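Side-chain contacts in protein PES4 (Saccharomyces cerevisiae S288C, PDB 6EZ7), which probably binds RNA, with poly(A), poly(U) and mRNA 3'-untranslated regions as its likely targets, the present chain being its third RNA recognition motif: residues I12-R15 and D16-L19; S51-S54 and E55-I58. All blocks are in the same frame, centred on the assembly; numbering follows the deposited sequence.

Contact 1 of 2, residues I12-R15 and D16-L19; sequences ITTR and DDIL
Thr-14 carries OG1 between its backbone N and carbonyl carbon (chi1 69°), and Asp-17 swings CG away from its own carbonyl carbon, back beside its backbone N (chi1 -66°); these two torsions close a capping box at the start of helix 15-22. Thr-14, the N-cap residue, accepts at OG1 from Asp-17 N over 3.1 Å. In return Asp-17 OD2 accepts from Thr-14 N at 2.9 Å, the donor lying 45° above the carboxylate plane. Water 2 joins Thr-14 OG1 to Asp-17 OD1, while water 1 donates to both Ile-12 O and Asp-17 OD2. On the inner side, Thr-13 CG2 meets Ile-18 CD1 at 3.7 Å, the two side chains crossing at about a right angle, and Ile-18 continues into the core against Ile-6 and Val-46 of the sheet. With an alanine here instead of Asp-17, Thr-14 N would probably lose its acceptor and each water one of its partners. The two reciprocal bonds give the N-H groups of Thr-14 and Asp-17 side-chain acceptors at the helix start, and the carboxylate's negative charge, set at the N-terminal end, is likely to interact favourably with the helix dipole.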
ATOM      1  N   ILE A  12      -0.734 -14.605  -2.986  1.00 24.53           N
ATOM      2  CA  ILE A  12       0.600 -14.890  -3.506  1.00 25.63           C
ATOM      3  C   ILE A  12       1.458 -13.630  -3.670  1.00 25.95           C
ATOM      4  O   ILE A  12       2.570 -13.696  -4.191  1.00 20.44           O
ATOM      5  CB  ILE A  12       0.529 -15.642  -4.858  1.00 42.80           C
ATOM      6  CG1 ILE A  12      -0.625 -15.133  -5.725  1.00 52.23           C
ATOM      7  CG2 ILE A  12       0.357 -17.133  -4.617  1.00 53.27           C
ATOM      8  CD1 ILE A  12      -0.526 -13.691  -6.139  1.00 56.33           C
ATOM      9  N   THR A  13       0.930 -12.489  -3.233  1.00 23.23           N
ATOM     10  CA  THR A  13       1.660 -11.224  -3.302  1.00 23.93           C
ATOM     11  C   THR A  13       3.000 -11.313  -2.586  1.00 27.14           C
ATOM     12  O   THR A  13       3.087 -11.836  -1.474  1.00 20.12           O
ATOM     13  CB  THR A  13       0.835 -10.077  -2.694  1.00 25.97           C
ATOM     14  OG1 THR A  13      -0.426  -9.995  -3.369  1.00 24.21           O
ATOM     15  CG2 THR A  13       1.565  -8.748  -2.822  1.00 19.58           C
ATOM     16  N   THR A  14       4.049 -10.819  -3.237  1.00 17.48           N
ATOM     17  CA  THR A  14       5.373 -10.821  -2.638  1.00 20.25           C
ATOM     18  C   THR A  14       5.812  -9.413  -2.309  1.00 22.58           C
ATOM     19  O   THR A  14       5.247  -8.442  -2.811  1.00 17.16           O
ATOM     20  CB  THR A  14       6.424 -11.442  -3.564  1.00 26.21           C
ATOM     21  OG1 THR A  14       6.641 -10.569  -4.680  1.00 22.27           O
ATOM     22  CG2 THR A  14       5.974 -12.813  -4.056  1.00 26.29           C
ATOM     23  N   ARG A  15       6.831  -9.299  -1.469  1.00 18.29           N
ATOM     24  CA  ARG A  15       7.397  -7.997  -1.141  0.57 18.46           C
ATOM     25  C   ARG A  15       7.866  -7.296  -2.414  1.00 21.09           C
ATOM     26  O   ARG A  15       7.741  -6.083  -2.548  1.00 17.30           O
ATOM     27  CB  ARG A  15       8.552  -8.151  -0.151  0.57 23.79           C
ATOM     28  CG  ARG A  15       9.122  -6.843   0.353  0.57 27.16           C
ATOM     29  CD  ARG A  15      10.182  -7.083   1.418  0.57 31.95           C
ATOM     30  NE  ARG A  15      10.739  -5.829   1.918  0.57 33.95           N
ATOM     31  CZ  ARG A  15      10.283  -5.180   2.984  0.57 33.31           C
ATOM     32  NH1 ARG A  15       9.261  -5.668   3.676  0.57 24.16           N
ATOM     33  NH2 ARG A  15      10.853  -4.044   3.362  0.57 42.22           N
ATOM     34  N   ASP A  16       8.398  -8.076  -3.355  1.00 20.61           N
ATOM     35  CA  ASP A  16       8.853  -7.529  -4.635  1.00 19.67           C
ATOM     36  C   ASP A  16       7.705  -6.941  -5.451  1.00 23.78           C
ATOM     37  O   ASP A  16       7.873  -5.920  -6.124  1.00 19.38           O
ATOM     38  CB  ASP A  16       9.566  -8.600  -5.460  1.00 20.77           C
ATOM     39  CG  ASP A  16      10.950  -8.919  -4.932  1.00 32.38           C
ATOM     40  OD1 ASP A  16      11.508  -8.091  -4.179  1.00 28.85           O
ATOM     41  OD2 ASP A  16      11.484  -9.994  -5.284  1.00 29.21           O
ATOM     42  N   ASP A  17       6.544  -7.592  -5.405  1.00 18.16           N
ATOM     43  CA  ASP A  17       5.356  -7.070  -6.079  1.00 15.24           C
ATOM     44  C   ASP A  17       5.018  -5.678  -5.574  1.00 15.96           C
ATOM     45  O   ASP A  17       4.743  -4.775  -6.364  1.00 21.99           O
ATOM     46  CB  ASP A  17       4.151  -7.988  -5.877  1.00 18.79           C
ATOM     47  CG  ASP A  17       4.322  -9.334  -6.547  1.00 29.07           C
ATOM     48  OD1 ASP A  17       5.071  -9.410  -7.543  1.00 27.42           O
ATOM     49  OD2 ASP A  17       3.704 -10.315  -6.079  1.00 26.11           O
ATOM     50  N   ILE A  18       5.024  -5.508  -4.257  1.00 18.84           N
ATOM     51  CA  ILE A  18       4.721  -4.206  -3.678  1.00 15.82           C
ATOM     52  C   ILE A  18       5.779  -3.199  -4.102  1.00 14.12           C
ATOM     53  O   ILE A  18       5.464  -2.081  -4.499  1.00 22.38           O
ATOM     54  CB  ILE A  18       4.649  -4.258  -2.145  1.00 22.43           C
ATOM     55  CG1 ILE A  18       3.666  -5.340  -1.694  1.00 26.13           C
ATOM     56  CG2 ILE A  18       4.239  -2.908  -1.594  1.00 25.49           C
ATOM     57  CD1 ILE A  18       2.276  -5.142  -2.221  1.00 27.60           C
ATOM     58  N   LEU A  19       7.037  -3.613  -4.020  1.00 16.05           N
ATOM     59  CA  LEU A  19       8.145  -2.757  -4.418  1.00 17.11           C
ATOM     60  C   LEU A  19       8.029  -2.343  -5.875  1.00 22.62           C
ATOM     61  O   LEU A  19       8.153  -1.169  -6.207  1.00 17.29           O
ATOM     62  CB  LEU A  19       9.473  -3.471  -4.187  1.00 18.78           C
ATOM     63  CG  LEU A  19      10.078  -3.352  -2.792  1.00 23.46           C
ATOM     64  CD1 LEU A  19      11.237  -4.324  -2.632  1.00 15.11           C
ATOM     65  CD2 LEU A  19      10.535  -1.919  -2.536  1.00 31.78           C
TER
HETATM   66  O   HOH W   1       3.010 -12.526  -6.926  1.00 34.84           O
HETATM   67  O   HOH W   2       6.875 -11.396  -7.116  1.00 36.07           O

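Contact 2 of 2, residues S51-S54 and E55-I58; sequences SSDS and EKAI
Asp-53 and Lys-56 run alongside each other on helix 51-61, their ends heading in one direction; this is the second helix of the RNA recognition motif's beta-alpha-beta-beta-alpha-beta fold. Their salt bridge is long, Lys-56 NZ standing 3.4 Å from Asp-53 OD1, and as a hydrogen bond it is weak. The lysine's methylenes do much of the touching: CG passes 3.4 Å from Ser-52 O, and CD lies close to Asp-53 OD1. A bend at chi3 (59°) then turns the amine toward the carboxylate. That amine has a second partner in Val-25 O, so it also ties the helix to the loop holding Val-25. The backbone behind these side chains is closed by the i to i+4 bonds of the helix, among them Ala-57 N to Asp-53 O at 2.9 Å. On the inner side, Ala-57 and Ser-54 pack on Tyr-48 and Ile-4 of the sheet, while Ile-58 lays CG1 over Ser-54 O and reaches Val-73. Farther round, Glu-55 pairs through OE1 with Arg-75, whose NH2 also bonds Ser-54 OG. That hydroxyl turns back along its own helix: Ser-54 OG donates in the carbonyl plane to Ser-51 O at 2.8 Å, an oxygen that also accepts from Ser-54 N.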
ATOM      1  N   SER A  51       6.656  12.701   1.028  1.00 37.27           N
ATOM      2  CA  SER A  51       5.241  12.724   1.388  1.00 38.01           C
ATOM      3  C   SER A  51       4.328  12.818   0.169  1.00 41.67           C
ATOM      4  O   SER A  51       3.255  12.214   0.142  1.00 39.77           O
ATOM      5  CB  SER A  51       4.960  13.893   2.332  1.00 47.18           C
ATOM      6  OG  SER A  51       5.910  13.937   3.381  1.00 55.81           O
ATOM      7  N   SER A  52       4.764  13.567  -0.839  1.00 36.37           N
ATOM      8  CA  SER A  52       3.956  13.791  -2.034  1.00 44.49           C
ATOM      9  C   SER A  52       3.674  12.492  -2.781  1.00 37.25           C
ATOM     10  O   SER A  52       2.643  12.358  -3.440  1.00 36.96           O
ATOM     11  CB  SER A  52       4.641  14.798  -2.965  1.00 51.30           C
ATOM     12  OG  SER A  52       5.909  14.332  -3.390  1.00 61.67           O
ATOM     13  N   ASP A  53       4.584  11.533  -2.660  1.00 33.49           N
ATOM     14  CA  ASP A  53       4.467  10.277  -3.392  1.00 29.79           C
ATOM     15  C   ASP A  53       3.373   9.368  -2.835  1.00 31.10           C
ATOM     16  O   ASP A  53       2.788   8.575  -3.575  1.00 26.19           O
ATOM     17  CB  ASP A  53       5.810   9.545  -3.398  1.00 25.16           C
ATOM     18  CG  ASP A  53       6.879  10.304  -4.165  1.00 35.26           C
ATOM     19  OD1 ASP A  53       6.515  11.141  -5.022  1.00 42.01           O
ATOM     20  OD2 ASP A  53       8.080  10.068  -3.918  1.00 36.25           O
ATOM     21  N   SER A  54       3.089   9.484  -1.542  1.00 32.80           N
ATOM     22  CA  SER A  54       2.045   8.666  -0.934  1.00 31.45           C
ATOM     23  C   SER A  54       0.676   9.043  -1.495  1.00 26.28           C
ATOM     24  O   SER A  54      -0.153   8.174  -1.759  1.00 30.33           O
ATOM     25  CB  SER A  54       2.061   8.799   0.592  1.00 38.86           C
ATOM     26  OG  SER A  54       1.629  10.079   1.012  1.00 34.61           O
ATOM     27  N   GLU A  55       0.445  10.336  -1.693  1.00 31.88           N
ATOM     28  CA  GLU A  55      -0.797  10.787  -2.313  1.00 32.62           C
ATOM     29  C   GLU A  55      -0.874  10.313  -3.760  1.00 30.63           C
ATOM     30  O   GLU A  55      -1.938   9.919  -4.240  1.00 26.80           O
ATOM     31  CB  GLU A  55      -0.915  12.308  -2.253  1.00 47.98           C
ATOM     32  CG  GLU A  55      -2.305  12.834  -2.566  1.00 61.03           C
ATOM     33  CD  GLU A  55      -3.375  12.203  -1.695  1.00 75.31           C
ATOM     34  OE1 GLU A  55      -3.190  12.154  -0.460  1.00 72.30           O
ATOM     35  OE2 GLU A  55      -4.401  11.752  -2.249  1.00 79.26           O
ATOM     36  N   LYS A  56       0.260  10.355  -4.449  1.00 29.02           N
ATOM     37  CA  LYS A  56       0.327   9.890  -5.828  1.00 25.32           C
ATOM     38  C   LYS A  56      -0.032   8.414  -5.907  1.00 22.26           C
ATOM     39  O   LYS A  56      -0.756   7.993  -6.808  1.00 25.80           O
ATOM     40  CB  LYS A  56       1.720  10.132  -6.411  1.00 37.24           C
ATOM     41  CG  LYS A  56       2.024  11.595  -6.693  1.00 50.80           C
ATOM     42  CD  LYS A  56       3.510  11.816  -6.933  1.00 64.98           C
ATOM     43  CE  LYS A  56       4.013  10.991  -8.107  1.00 75.75           C
ATOM     44  NZ  LYS A  56       5.499  11.033  -8.215  1.00 81.86           N
ATOM     45  N   ALA A  57       0.475   7.637  -4.951  1.00 20.88           N
ATOM     46  CA  ALA A  57       0.229   6.197  -4.910  1.00 22.11           C
ATOM     47  C   ALA A  57      -1.255   5.889  -4.765  1.00 22.58           C
ATOM     48  O   ALA A  57      -1.780   4.996  -5.428  1.00 23.59           O
ATOM     49  CB  ALA A  57       1.015   5.554  -3.770  1.00 24.92           C
ATOM     50  N   ILE A  58      -1.926   6.622  -3.884  1.00 18.69           N
ATOM     51  CA  ILE A  58      -3.365   6.470  -3.715  1.00 19.46           C
ATOM     52  C   ILE A  58      -4.095   6.808  -5.014  1.00 22.26           C
ATOM     53  O   ILE A  58      -4.947   6.050  -5.478  1.00 25.48           O
ATOM     54  CB  ILE A  58      -3.894   7.367  -2.582  1.00 27.54           C
ATOM     55  CG1 ILE A  58      -3.278   6.950  -1.245  1.00 24.58           C
ATOM     56  CG2 ILE A  58      -5.414   7.309  -2.520  1.00 32.13           C
ATOM     57  CD1 ILE A  58      -3.585   7.909  -0.115  1.00 30.00           C
TER

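In the fold
The two contacts show one small domain using local side-chain bonds on both of its helices: contact 1 caps the start of helix 15-22, and contact 2 lies within helix 51-61. Their centres are 19 Å apart, on opposite sides of the chain's centre, and their nearest atoms about 9 Å, so they do not touch. The sheet connects them: strands 3-9 and 42-48 each receive side chains from both. In contact 1 the Asp-16 side chain lies about 3 Å from a bound di(hydroxyethyl)ether, probably from the crystallisation liquor. In RNA recognition motifs the opposite face of the sheet typically binds RNA, and both contacts lie on the helical side, away from that face.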